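Local coordinates for protein tetraacyldisaccharide 4'-kinase (PDB 4EHX) that phosphorylates the 4'-position of the lipid A disaccharide precursor with ATP at the membrane interface, giving lipid IVA, at residues A[37-42]-A[150-155]; A[59-64]-A[305-310]; A[65-70]-A[109-114]; A[85-90]-A[130-135]; A[97-102]-A[282-287]. All coordinates share one frame; numbering follows the deposited sequence.

Contact 1 (A[37-42]-A[150-155])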
# COMPACT_ATOMS: atom_id res chain seq x y z
N PRO A 37 16.04 -0.62 -13.20
CA PRO A 37 14.64 -0.23 -13.41
C PRO A 37 13.88 0.11 -12.12
O PRO A 37 14.10 -0.50 -11.05
CB PRO A 37 14.03 -1.45 -14.10
CG PRO A 37 15.20 -2.14 -14.76
CD PRO A 37 16.34 -1.94 -13.79
N VAL A 38 13.01 1.12 -12.23
CA VAL A 38 12.19 1.60 -11.14
C VAL A 38 10.74 1.63 -11.61
O VAL A 38 10.39 2.26 -12.62
CB VAL A 38 12.61 3.03 -10.71
CG1 VAL A 38 11.66 3.55 -9.63
CG2 VAL A 38 14.06 3.01 -10.22
N ILE A 39 9.89 0.93 -10.87
CA ILE A 39 8.46 0.95 -11.12
C ILE A 39 7.84 1.67 -9.94
O ILE A 39 8.12 1.34 -8.80
CB ILE A 39 7.90 -0.47 -11.17
CG1 ILE A 39 8.60 -1.29 -12.26
CG2 ILE A 39 6.37 -0.43 -11.39
CD1 ILE A 39 8.35 -2.82 -12.14
N SER A 40 6.99 2.66 -10.20
CA SER A 40 6.32 3.34 -9.10
C SER A 40 4.88 2.87 -9.02
O SER A 40 4.20 2.72 -10.03
CB SER A 40 6.37 4.86 -9.27
OG SER A 40 5.70 5.50 -8.20
N VAL A 41 4.42 2.64 -7.79
CA VAL A 41 3.01 2.40 -7.52
C VAL A 41 2.53 3.57 -6.68
O VAL A 41 3.15 3.94 -5.68
CB VAL A 41 2.77 1.06 -6.77
CG1 VAL A 41 1.26 0.89 -6.46
CG2 VAL A 41 3.29 -0.10 -7.63
N GLY A 42 1.43 4.18 -7.09
CA GLY A 42 0.94 5.32 -6.36
C GLY A 42 -0.53 5.60 -6.59
O GLY A 42 -1.22 4.91 -7.34
N LEU A 150 8.37 2.97 -15.14
CA LEU A 150 6.97 2.62 -15.31
C LEU A 150 6.20 3.24 -14.16
O LEU A 150 6.35 2.84 -13.00
CB LEU A 150 6.79 1.09 -15.32
CG LEU A 150 5.36 0.56 -15.49
CD1 LEU A 150 4.70 1.11 -16.75
CD2 LEU A 150 5.34 -0.97 -15.52
N ASN A 151 5.36 4.22 -14.50
CA ASN A 151 4.65 5.02 -13.51
C ASN A 151 3.22 4.53 -13.42
O ASN A 151 2.40 4.85 -14.28
CB ASN A 151 4.67 6.50 -13.93
CG ASN A 151 4.48 7.43 -12.76
OD1 ASN A 151 4.66 7.03 -11.62
ND2 ASN A 151 4.12 8.67 -13.04
N ILE A 152 2.92 3.73 -12.40
CA ILE A 152 1.61 3.11 -12.28
C ILE A 152 0.75 3.88 -11.30
O ILE A 152 1.14 4.09 -10.15
CB ILE A 152 1.72 1.66 -11.82
CG1 ILE A 152 2.60 0.86 -12.78
CG2 ILE A 152 0.30 1.04 -11.73
CD1 ILE A 152 2.83 -0.63 -12.35
N LEU A 153 -0.41 4.32 -11.76
CA LEU A 153 -1.31 5.10 -10.92
C LEU A 153 -2.58 4.33 -10.67
O LEU A 153 -3.25 3.88 -11.61
CB LEU A 153 -1.68 6.42 -11.62
CG LEU A 153 -2.67 7.29 -10.83
CD1 LEU A 153 -2.02 7.84 -9.56
CD2 LEU A 153 -3.21 8.46 -11.71
N LEU A 154 -2.92 4.18 -9.40
CA LEU A 154 -4.18 3.53 -9.02
C LEU A 154 -5.24 4.59 -8.86
O LEU A 154 -4.98 5.63 -8.24
CB LEU A 154 -4.03 2.77 -7.71
CG LEU A 154 -3.47 1.34 -7.81
CD1 LEU A 154 -2.13 1.30 -8.53
CD2 LEU A 154 -3.34 0.75 -6.40
N LEU A 155 -6.42 4.31 -9.39
CA LEU A 155 -7.56 5.22 -9.32
C LEU A 155 -8.79 4.45 -8.89
O LEU A 155 -9.11 3.42 -9.48
CB LEU A 155 -7.87 5.79 -10.70
CG LEU A 155 -7.26 7.08 -11.25
CD1 LEU A 155 -7.96 7.36 -12.57
CD2 LEU A 155 -7.41 8.27 -10.29
O HOH W 1 3.20 5.77 -9.42
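Strands 38-42 and 150-155 run parallel, their axes 4.8 Å apart and 13° off alignment, so that I39, S40, V41 and G42 pair in turn with L150, N151, I152 and L153. S40 joins the partner strand at both ends: its N bonds L150 O at 2.9 Å, while its carbonyl O receives I152 N. G42 does likewise, giving its N-H to I152 O and taking L154 N on its O at 2.8 Å. The pairing begins with a weak bond from L150 N to V38 O.

Two faces of very different character result. On one, I39 and I152 lie side by side, CG2 of I39 meeting CD1 of I152 at 3.7 Å, and V41 CG1 touches L154 CD1. On the other, a water accepts from S40 OG and donates to N151 OD1 and, at 2.8 Å, to I152 O. N151 OD1 has a second partner in R148.

Helix 51-61 covers the apolar face, where V41 touches K51, a predicted ATP-binding residue. The pair illustrates the parallel core sheet of P-loop kinases, in which one strand runs directly into the phosphate-binding loop.

Contact 2 (A[59-64]-A[305-310])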
# COMPACT_ATOMS: atom_id res chain seq x y z
N ALA A 59 5.02 -7.43 -6.97
CA ALA A 59 6.25 -8.10 -6.55
C ALA A 59 6.20 -9.57 -6.97
O ALA A 59 7.21 -10.15 -7.37
CB ALA A 59 6.47 -7.95 -5.04
N ASP A 60 5.01 -10.17 -6.89
CA ASP A 60 4.83 -11.55 -7.33
C ASP A 60 5.04 -11.73 -8.84
O ASP A 60 5.57 -12.75 -9.29
CB ASP A 60 3.45 -12.09 -6.93
CG ASP A 60 3.24 -13.53 -7.38
OD1 ASP A 60 3.78 -14.42 -6.70
OD2 ASP A 60 2.57 -13.77 -8.42
N LEU A 61 4.64 -10.74 -9.63
CA LEU A 61 4.88 -10.80 -11.07
C LEU A 61 6.38 -10.83 -11.33
O LEU A 61 6.85 -11.43 -12.30
CB LEU A 61 4.24 -9.61 -11.80
CG LEU A 61 2.71 -9.54 -11.88
CD1 LEU A 61 2.28 -8.34 -12.70
CD2 LEU A 61 2.14 -10.84 -12.46
N LEU A 62 7.14 -10.19 -10.45
CA LEU A 62 8.60 -10.09 -10.56
C LEU A 62 9.34 -11.11 -9.69
O LEU A 62 10.48 -10.86 -9.27
CB LEU A 62 9.04 -8.68 -10.15
CG LEU A 62 8.58 -7.55 -11.08
CD1 LEU A 62 8.57 -6.19 -10.38
CD2 LEU A 62 9.49 -7.52 -12.33
N LYS A 63 8.72 -12.25 -9.43
CA LYS A 63 9.31 -13.24 -8.52
C LYS A 63 10.65 -13.80 -9.02
O LYS A 63 11.42 -14.38 -8.25
CB LYS A 63 8.33 -14.38 -8.26
CG LYS A 63 7.98 -15.19 -9.48
CD LYS A 63 7.01 -16.32 -9.11
CE LYS A 63 6.67 -17.13 -10.35
NZ LYS A 63 5.73 -18.26 -10.08
N ASP A 64 10.91 -13.64 -10.30
CA ASP A 64 12.16 -14.12 -10.89
C ASP A 64 13.30 -13.10 -10.77
O ASP A 64 14.42 -13.38 -11.18
CB ASP A 64 11.93 -14.51 -12.36
CG ASP A 64 10.91 -15.64 -12.51
OD1 ASP A 64 11.00 -16.64 -11.76
OD2 ASP A 64 10.02 -15.52 -13.38
N LYS A 305 -0.84 -8.08 -20.58
CA LYS A 305 -0.44 -6.78 -21.12
C LYS A 305 0.40 -6.01 -20.10
O LYS A 305 1.34 -5.31 -20.46
CB LYS A 305 -1.64 -5.94 -21.54
CG LYS A 305 -2.52 -6.60 -22.60
CD LYS A 305 -1.75 -6.91 -23.86
CE LYS A 305 -1.22 -5.64 -24.51
NZ LYS A 305 -0.23 -5.96 -25.58
N LEU A 306 0.05 -6.11 -18.83
CA LEU A 306 0.86 -5.47 -17.80
C LEU A 306 2.24 -6.13 -17.72
O LEU A 306 3.26 -5.44 -17.61
CB LEU A 306 0.15 -5.48 -16.45
CG LEU A 306 0.98 -4.93 -15.28
CD1 LEU A 306 1.34 -3.46 -15.54
CD2 LEU A 306 0.22 -5.08 -13.97
N LYS A 307 2.27 -7.46 -17.82
CA LYS A 307 3.53 -8.20 -17.78
C LYS A 307 4.43 -7.74 -18.91
O LYS A 307 5.64 -7.61 -18.74
CB LYS A 307 3.30 -9.72 -17.90
CG LYS A 307 2.67 -10.36 -16.65
CD LYS A 307 2.50 -11.87 -16.86
CE LYS A 307 2.05 -12.60 -15.59
NZ LYS A 307 1.79 -14.05 -15.88
N LYS A 308 3.85 -7.50 -20.08
CA LYS A 308 4.62 -7.02 -21.22
C LYS A 308 5.22 -5.64 -20.97
O LYS A 308 6.37 -5.40 -21.32
CB LYS A 308 3.79 -7.01 -22.50
CG LYS A 308 4.53 -6.52 -23.73
CD LYS A 308 3.75 -6.84 -25.00
CE LYS A 308 4.48 -6.35 -26.24
NZ LYS A 308 3.70 -6.62 -27.49
N LEU A 309 4.45 -4.74 -20.36
CA LEU A 309 4.97 -3.40 -20.05
C LEU A 309 6.14 -3.52 -19.09
O LEU A 309 7.13 -2.81 -19.21
CB LEU A 309 3.91 -2.50 -19.41
CG LEU A 309 2.81 -1.89 -20.28
CD1 LEU A 309 1.82 -1.15 -19.38
CD2 LEU A 309 3.38 -0.97 -21.35
N ILE A 310 6.01 -4.43 -18.13
CA ILE A 310 7.05 -4.58 -17.12
C ILE A 310 8.32 -5.14 -17.73
O ILE A 310 9.41 -4.60 -17.51
CB ILE A 310 6.55 -5.46 -15.98
CG1 ILE A 310 5.42 -4.75 -15.23
CG2 ILE A 310 7.69 -5.83 -15.01
CD1 ILE A 310 4.67 -5.64 -14.27
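I310 N is held to L306 O at 3.0 Å, one helical turn back, and this backbone bond puts the two side chains on the same flank of helix 303-312, where both meet L61. No hydrogen bond spans the contact; it is made by side-chain carbons.

L61, on the last turn of helix 51-61, is the centre of it. Its CG lies anti to the carbonyl carbon (chi1 -69°), and the two methyls beyond serve different partners. CD1 sits against I310 CD1 at 3.9 Å and L306 CD2 at 4.1 Å, whereas CD2 rests on the aliphatic part of K307, 3.6 Å from its CE. All three partners cross L61 at about a right angle. K307 is extended beyond CG and brings its CE against L61 at the more exposed rim of the patch.

I310 divides its branches in turn. While CD1 goes to L61, CG2, anti to the backbone N, meets L62 CD2 at 3.6 Å. L62 is where the chain leaves helical geometry, yet the end of its side chain still reaches I310, which it crosses at a slant.

The example shows how a C-terminal helix can close over the end of an early one. L306 also touches F54 and Y57 of helix 51-61 and F202 of strand 201-212, and I310 touches L58. Beneath lie strands 38-43 and 150-156, whose I39 and L150 pack on L62 and I310, while F314, just past the second helix, covers L62.

Contact 3 (A[65-70]-A[109-114])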
# COMPACT_ATOMS: atom_id res chain seq x y z
N LYS A 65 13.01 -11.93 -10.20
CA LYS A 65 14.00 -10.87 -10.05
C LYS A 65 14.28 -10.58 -8.58
O LYS A 65 13.45 -10.86 -7.71
CB LYS A 65 13.49 -9.56 -10.69
CG LYS A 65 13.28 -9.62 -12.19
CD LYS A 65 14.60 -9.80 -12.93
CE LYS A 65 14.44 -9.58 -14.43
NZ LYS A 65 15.76 -9.72 -15.12
N ARG A 66 15.45 -9.99 -8.31
CA ARG A 66 15.77 -9.51 -6.98
C ARG A 66 15.09 -8.16 -6.79
O ARG A 66 15.50 -7.17 -7.39
CB ARG A 66 17.28 -9.40 -6.80
CG ARG A 66 17.99 -10.77 -6.88
CD ARG A 66 19.51 -10.61 -6.99
NE ARG A 66 20.10 -10.02 -5.79
CZ ARG A 66 20.42 -10.72 -4.69
NH1 ARG A 66 20.18 -12.02 -4.64
NH2 ARG A 66 20.96 -10.10 -3.64
N VAL A 67 14.04 -8.13 -5.97
CA VAL A 67 13.19 -6.93 -5.83
C VAL A 67 13.45 -6.20 -4.52
O VAL A 67 13.63 -6.82 -3.46
CB VAL A 67 11.69 -7.36 -5.86
CG1 VAL A 67 10.76 -6.15 -5.61
CG2 VAL A 67 11.36 -8.09 -7.17
N CYS A 68 13.46 -4.87 -4.58
CA CYS A 68 13.53 -4.08 -3.37
C CYS A 68 12.45 -3.02 -3.40
O CYS A 68 12.33 -2.28 -4.38
CB CYS A 68 14.91 -3.42 -3.23
SG CYS A 68 15.14 -2.47 -1.71
N ILE A 69 11.68 -2.94 -2.32
CA ILE A 69 10.69 -1.87 -2.18
C ILE A 69 11.36 -0.64 -1.58
O ILE A 69 12.10 -0.76 -0.61
CB ILE A 69 9.56 -2.27 -1.20
CG1 ILE A 69 8.96 -3.63 -1.58
CG2 ILE A 69 8.51 -1.14 -1.09
CD1 ILE A 69 8.38 -3.67 -2.95
N LEU A 70 11.10 0.54 -2.15
CA LEU A 70 11.57 1.78 -1.55
C LEU A 70 10.35 2.46 -0.97
O LEU A 70 9.48 2.93 -1.72
CB LEU A 70 12.22 2.70 -2.61
CG LEU A 70 13.43 2.13 -3.35
CD1 LEU A 70 13.99 3.16 -4.37
CD2 LEU A 70 14.52 1.73 -2.34
N PRO A 109 7.63 -11.85 1.83
CA PRO A 109 8.70 -12.72 2.35
C PRO A 109 9.95 -12.97 1.47
O PRO A 109 10.91 -13.54 1.99
CB PRO A 109 7.97 -14.05 2.64
CG PRO A 109 6.70 -13.97 1.84
CD PRO A 109 6.32 -12.52 1.84
N HIS A 110 9.95 -12.58 0.20
CA HIS A 110 11.15 -12.77 -0.64
C HIS A 110 11.72 -11.44 -1.16
O HIS A 110 12.58 -11.42 -2.05
CB HIS A 110 10.84 -13.66 -1.83
CG HIS A 110 10.13 -14.92 -1.45
ND1 HIS A 110 10.77 -15.98 -0.83
CD2 HIS A 110 8.83 -15.29 -1.57
CE1 HIS A 110 9.89 -16.94 -0.60
NE2 HIS A 110 8.71 -16.55 -1.04
N VAL A 111 11.25 -10.35 -0.60
CA VAL A 111 11.57 -9.03 -1.16
C VAL A 111 12.26 -8.16 -0.12
O VAL A 111 11.93 -8.23 1.06
CB VAL A 111 10.28 -8.35 -1.64
CG1 VAL A 111 10.58 -6.96 -2.12
CG2 VAL A 111 9.62 -9.18 -2.75
N SER A 112 13.22 -7.33 -0.54
CA SER A 112 13.83 -6.37 0.37
C SER A 112 12.97 -5.12 0.53
O SER A 112 12.21 -4.77 -0.36
CB SER A 112 15.25 -5.99 -0.08
OG SER A 112 16.12 -7.12 -0.09
N VAL A 113 13.08 -4.46 1.68
CA VAL A 113 12.36 -3.21 1.94
C VAL A 113 13.32 -2.21 2.55
O VAL A 113 14.04 -2.51 3.52
CB VAL A 113 11.17 -3.42 2.90
CG1 VAL A 113 10.49 -2.07 3.20
CG2 VAL A 113 10.18 -4.40 2.30
N VAL A 114 13.34 -1.02 1.97
CA VAL A 114 14.18 0.06 2.47
C VAL A 114 13.28 1.27 2.73
O VAL A 114 12.43 1.61 1.90
CB VAL A 114 15.31 0.39 1.46
CG1 VAL A 114 15.97 1.73 1.79
CG2 VAL A 114 16.33 -0.76 1.42
O HOH W 2 13.27 -10.49 -4.50
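V67 and V111 mark the boundary between the tight and the loose halves of this parallel strand pair. Beyond them the chains draw close, and CA of C68 comes within 4.4 Å of CA of S112. S112 N bonds V67 O, I69 N bonds S112 O at 2.7 Å and nearly straight (172°), and V114 N bonds I69 O at 2.9 Å.

Side chains fill both faces of this half. V111 CG1 is wedged on one of them, 3.6 Å from V67 CG1, 3.7 Å from I69 CG1 and close over V67 O; V113 CG2 continues the row against I69. On the other face C68 SG, anti to the backbone N (chi1 -177°), lies 3.8 Å from V114 CG2 and beside S112 CB, and L70 CD2 reaches V114 CB.

Toward the solvent the strands part at R66 and H110, which are exposed. There a water takes the place of direct pairing, accepting from V67 N at 2.9 Å and lying near H110 O.

The pair sits inside the sheet, with strand 134-138 beyond 67-71 and strand 81-86, antiparallel, beyond 112-116. S112 OG accepts a bond from Y87 N in the turn after that outer strand. Helix 119-130 covers the face of C68, S112 and V114 with L130, and L108 packs on I69 from the opposite side.

Contact 4 (A[85-90]-A[130-135])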
# COMPACT_ATOMS: atom_id res chain seq x y z
N SER A 85 14.15 -4.78 5.63
CA SER A 85 14.14 -6.22 5.41
C SER A 85 15.12 -6.58 4.31
O SER A 85 15.20 -5.87 3.31
CB SER A 85 12.74 -6.67 5.00
OG SER A 85 12.75 -8.04 4.65
N GLU A 86 15.81 -7.70 4.47
CA GLU A 86 16.70 -8.19 3.44
C GLU A 86 16.10 -9.46 2.84
O GLU A 86 16.17 -10.54 3.44
CB GLU A 86 18.09 -8.46 4.01
CG GLU A 86 19.04 -9.15 3.03
CD GLU A 86 20.40 -9.45 3.64
OE1 GLU A 86 20.43 -9.91 4.81
OE2 GLU A 86 21.42 -9.22 2.96
N TYR A 87 15.49 -9.31 1.67
CA TYR A 87 14.82 -10.42 0.99
C TYR A 87 13.94 -11.26 1.91
O TYR A 87 14.05 -12.48 1.94
CB TYR A 87 15.85 -11.26 0.23
CG TYR A 87 16.52 -10.39 -0.81
CD1 TYR A 87 15.80 -9.94 -1.91
CD2 TYR A 87 17.83 -9.94 -0.65
CE1 TYR A 87 16.36 -9.10 -2.86
CE2 TYR A 87 18.41 -9.09 -1.59
CZ TYR A 87 17.67 -8.69 -2.69
OH TYR A 87 18.23 -7.86 -3.64
N GLY A 88 13.07 -10.59 2.66
CA GLY A 88 12.09 -11.28 3.48
C GLY A 88 12.47 -11.28 4.94
O GLY A 88 11.59 -11.40 5.79
N ASN A 89 13.76 -11.14 5.24
CA ASN A 89 14.21 -11.19 6.63
C ASN A 89 14.20 -9.82 7.31
O ASN A 89 15.02 -8.96 6.99
CB ASN A 89 15.62 -11.81 6.72
CG ASN A 89 15.65 -13.27 6.28
OD1 ASN A 89 14.67 -13.99 6.43
ND2 ASN A 89 16.79 -13.70 5.75
N LEU A 90 13.27 -9.62 8.23
CA LEU A 90 13.18 -8.35 8.96
C LEU A 90 14.47 -8.09 9.74
O LEU A 90 15.03 -8.99 10.38
CB LEU A 90 11.95 -8.33 9.89
CG LEU A 90 10.65 -7.79 9.27
CD1 LEU A 90 10.77 -6.29 8.93
CD2 LEU A 90 10.26 -8.59 8.02
N LEU A 130 22.32 -4.67 -1.08
CA LEU A 130 21.35 -5.72 -1.40
C LEU A 130 21.39 -6.19 -2.86
O LEU A 130 20.70 -7.14 -3.23
CB LEU A 130 19.94 -5.23 -1.06
CG LEU A 130 19.64 -4.78 0.37
CD1 LEU A 130 18.33 -3.99 0.46
CD2 LEU A 130 19.62 -5.97 1.33
N SER A 131 22.17 -5.49 -3.69
CA SER A 131 22.18 -5.67 -5.15
C SER A 131 20.87 -6.08 -5.85
O SER A 131 20.81 -7.07 -6.57
CB SER A 131 23.32 -6.60 -5.58
OG SER A 131 23.21 -7.85 -4.94
N PRO A 132 19.81 -5.29 -5.66
CA PRO A 132 18.53 -5.56 -6.33
C PRO A 132 18.59 -5.41 -7.85
O PRO A 132 19.45 -4.72 -8.39
CB PRO A 132 17.60 -4.50 -5.73
CG PRO A 132 18.50 -3.36 -5.43
CD PRO A 132 19.82 -3.95 -5.02
N GLU A 133 17.69 -6.09 -8.54
CA GLU A 133 17.56 -5.95 -9.99
C GLU A 133 16.47 -4.96 -10.39
O GLU A 133 16.45 -4.49 -11.52
CB GLU A 133 17.28 -7.31 -10.61
CG GLU A 133 18.48 -8.21 -10.51
CD GLU A 133 18.17 -9.64 -10.90
OE1 GLU A 133 17.22 -10.22 -10.35
OE2 GLU A 133 18.88 -10.16 -11.78
N VAL A 134 15.54 -4.68 -9.48
CA VAL A 134 14.45 -3.75 -9.78
C VAL A 134 13.93 -3.15 -8.49
O VAL A 134 13.93 -3.82 -7.44
CB VAL A 134 13.29 -4.46 -10.56
CG1 VAL A 134 12.76 -5.69 -9.76
CG2 VAL A 134 12.17 -3.48 -10.89
N PHE A 135 13.52 -1.88 -8.53
CA PHE A 135 12.89 -1.23 -7.39
C PHE A 135 11.41 -1.00 -7.63
O PHE A 135 10.99 -0.69 -8.75
CB PHE A 135 13.51 0.13 -7.12
CG PHE A 135 14.90 0.06 -6.63
CD1 PHE A 135 15.16 -0.34 -5.32
CD2 PHE A 135 15.96 0.42 -7.45
CE1 PHE A 135 16.47 -0.39 -4.84
CE2 PHE A 135 17.27 0.37 -6.98
CZ PHE A 135 17.52 -0.03 -5.67
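E86 opens the contact with its methylenes: CG, anti to the backbone N (chi1 173°), meets L130 CD2 at 3.7 Å, the two side chains crossing at a slant. Y87 comes next and carries most of the rest. It is the first of the two inner residues of a type I' turn from E86 to N89, and from there its ring slides past L130 in the opposite direction. OH donates to L130 O at 2.6 Å, a short bond whose donor stands 35° out of the carbonyl plane; the oxygen lies at the ring edge, near the ring plane. The same hydroxyl packs against P132 CA at 3.6 Å, and CE2 lies alongside L130 CB. G88 and N89 complete the turn, with E86 N bonded to N89 O at 2.9 Å and N89 N to E86 O.

A phenylalanine in place of Y87 would probably keep the ring beside L130 but leave L130 O without its hydroxyl partner. That carbonyl, where helix 119-130 gives way to the next strand, also receives NH2 of R66, whose NE bonds S131 O. L130 O is thus gripped by two donors, and the cationic one would probably polarise the carbonyl; a phenol and a guanidinium together fasten the turn to the end of helix 119-130.

Contact 5 (A[97-102]-A[282-287])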
# COMPACT_ATOMS: atom_id res chain seq x y z
N ALA A 97 11.09 0.77 12.19
CA ALA A 97 10.84 0.86 10.75
C ALA A 97 9.70 1.82 10.44
O ALA A 97 9.65 2.39 9.36
CB ALA A 97 10.54 -0.52 10.18
N GLY A 98 8.80 1.98 11.40
CA GLY A 98 7.50 2.57 11.12
C GLY A 98 6.54 1.46 10.73
O GLY A 98 6.95 0.47 10.14
N ASP A 99 5.27 1.63 11.07
CA ASP A 99 4.27 0.59 10.82
C ASP A 99 4.15 0.20 9.35
O ASP A 99 3.92 -0.97 9.03
CB ASP A 99 2.90 1.00 11.36
CG ASP A 99 2.78 0.79 12.86
OD1 ASP A 99 3.82 0.62 13.54
OD2 ASP A 99 1.63 0.80 13.36
N GLU A 100 4.30 1.17 8.45
CA GLU A 100 4.07 0.95 7.02
C GLU A 100 5.14 0.09 6.32
O GLU A 100 4.81 -0.90 5.64
CB GLU A 100 3.92 2.29 6.27
CG GLU A 100 3.11 3.35 7.03
CD GLU A 100 3.90 4.04 8.14
OE1 GLU A 100 4.96 4.63 7.86
OE2 GLU A 100 3.45 3.98 9.31
N PRO A 101 6.41 0.49 6.43
CA PRO A 101 7.44 -0.36 5.81
C PRO A 101 7.49 -1.74 6.49
O PRO A 101 7.75 -2.73 5.82
CB PRO A 101 8.74 0.41 6.07
CG PRO A 101 8.31 1.84 6.26
CD PRO A 101 6.99 1.72 7.00
N TYR A 102 7.26 -1.78 7.81
CA TYR A 102 7.32 -3.06 8.52
C TYR A 102 6.22 -3.99 8.01
O TYR A 102 6.47 -5.16 7.70
CB TYR A 102 7.23 -2.88 10.04
CG TYR A 102 7.43 -4.18 10.80
CD1 TYR A 102 6.37 -5.08 10.98
CD2 TYR A 102 8.68 -4.54 11.31
CE1 TYR A 102 6.56 -6.28 11.67
CE2 TYR A 102 8.88 -5.73 11.99
CZ TYR A 102 7.81 -6.60 12.17
OH TYR A 102 8.00 -7.78 12.84
N LEU A 282 -2.16 -6.93 13.35
CA LEU A 282 -1.55 -8.25 13.50
C LEU A 282 -0.04 -8.17 13.69
O LEU A 282 0.54 -9.03 14.34
CB LEU A 282 -1.91 -9.12 12.30
CG LEU A 282 -1.47 -10.58 12.31
CD1 LEU A 282 -2.12 -11.38 13.46
CD2 LEU A 282 -1.79 -11.20 10.96
N ILE A 283 0.60 -7.14 13.13
CA ILE A 283 2.06 -7.06 13.22
C ILE A 283 2.53 -6.91 14.67
O ILE A 283 3.68 -7.21 14.98
CB ILE A 283 2.67 -5.93 12.35
CG1 ILE A 283 2.08 -4.57 12.71
CG2 ILE A 283 2.48 -6.22 10.87
CD1 ILE A 283 2.71 -3.40 11.96
N LYS A 284 1.62 -6.48 15.54
CA LYS A 284 1.97 -6.23 16.94
C LYS A 284 1.63 -7.42 17.82
O LYS A 284 1.83 -7.38 19.03
CB LYS A 284 1.26 -4.97 17.45
CG LYS A 284 1.66 -3.70 16.71
CD LYS A 284 0.46 -2.84 16.41
CE LYS A 284 0.84 -1.64 15.56
NZ LYS A 284 1.81 -0.76 16.27
N LEU A 285 1.11 -8.48 17.21
CA LEU A 285 0.64 -9.65 17.94
C LEU A 285 1.26 -10.94 17.43
O LEU A 285 0.66 -12.01 17.52
CB LEU A 285 -0.88 -9.74 17.86
CG LEU A 285 -1.63 -8.58 18.51
CD1 LEU A 285 -3.09 -8.60 18.11
CD2 LEU A 285 -1.48 -8.68 20.03
N GLN A 286 2.47 -10.85 16.89
CA GLN A 286 3.11 -12.05 16.37
C GLN A 286 3.42 -13.02 17.49
O GLN A 286 3.80 -12.61 18.59
CB GLN A 286 4.37 -11.69 15.59
CG GLN A 286 4.08 -10.73 14.43
CD GLN A 286 5.33 -10.29 13.71
OE1 GLN A 286 6.19 -11.11 13.37
NE2 GLN A 286 5.44 -8.99 13.47
N GLY A 287 3.25 -14.31 17.24
CA GLY A 287 3.47 -15.28 18.29
C GLY A 287 2.16 -15.75 18.90
O GLY A 287 2.04 -16.92 19.27
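Y102 and Q286 meet tip to tip and supply the well-directed hydrogen bond of this contact: Q286 NE2 donates to Y102 OH at 2.9 Å with an angle of 157°. The nitrogen lies at the ring edge, in its plane, although ring and amide planes are turned 45° apart. NE2 gives a second bond, also 2.9 Å, to I283 O within its own loop, which fixes the rotation of the amide; the amide's OE1 accepts from K106 NZ.

The charged interaction is looser. K284 NZ stands 3.3 Å from D99 OD2, a salt bridge with a weak hydrogen bond, and its chain, bent at chi2 and chi4, crosses the aspartate at about a right angle.

Apolar contact lies between these two. I283 slides past the tyrosine, its CB 4.0 Å from Y102 CE1, and CD1 reaches D99 O at a similar distance. W94 stacks edge-to-face with Y102 and also touches D99 and K284. An alanine at Y102 would probably leave one N-H of Q286 without its acceptor and open a gap beside I283 and W94.

The chemistry is thus mixed, an apolar centre flanked by one directed bond and one long, weak ion pair. Since NE2 serves both segments at once, the loop ahead of strand 291-300 is braced internally by the same amide that ties it to helix 99-107.

Overall arrangement
From the N terminus, strand 38-43 starts contact 1, whose loop shuts at strand 150-156. Before that, helix 51-61 opens contact 2, which waits for the C-terminal helix and therefore crosses contact 1. Contacts 3 and 4 both begin and end within the spans of contacts 1 and 2, and they cross each other, interleaving strands 67-71, 81-86 and 112-116 with the start of 134-138; the last bonds back to strand 38-43 through F135. Contact 5 starts at helix 99-107 and crosses contacts 1, 3 and 4, yet closes inside contact 2. The parallel core, its flanking helices and the distant loop 282-287 are thus tied into one fold.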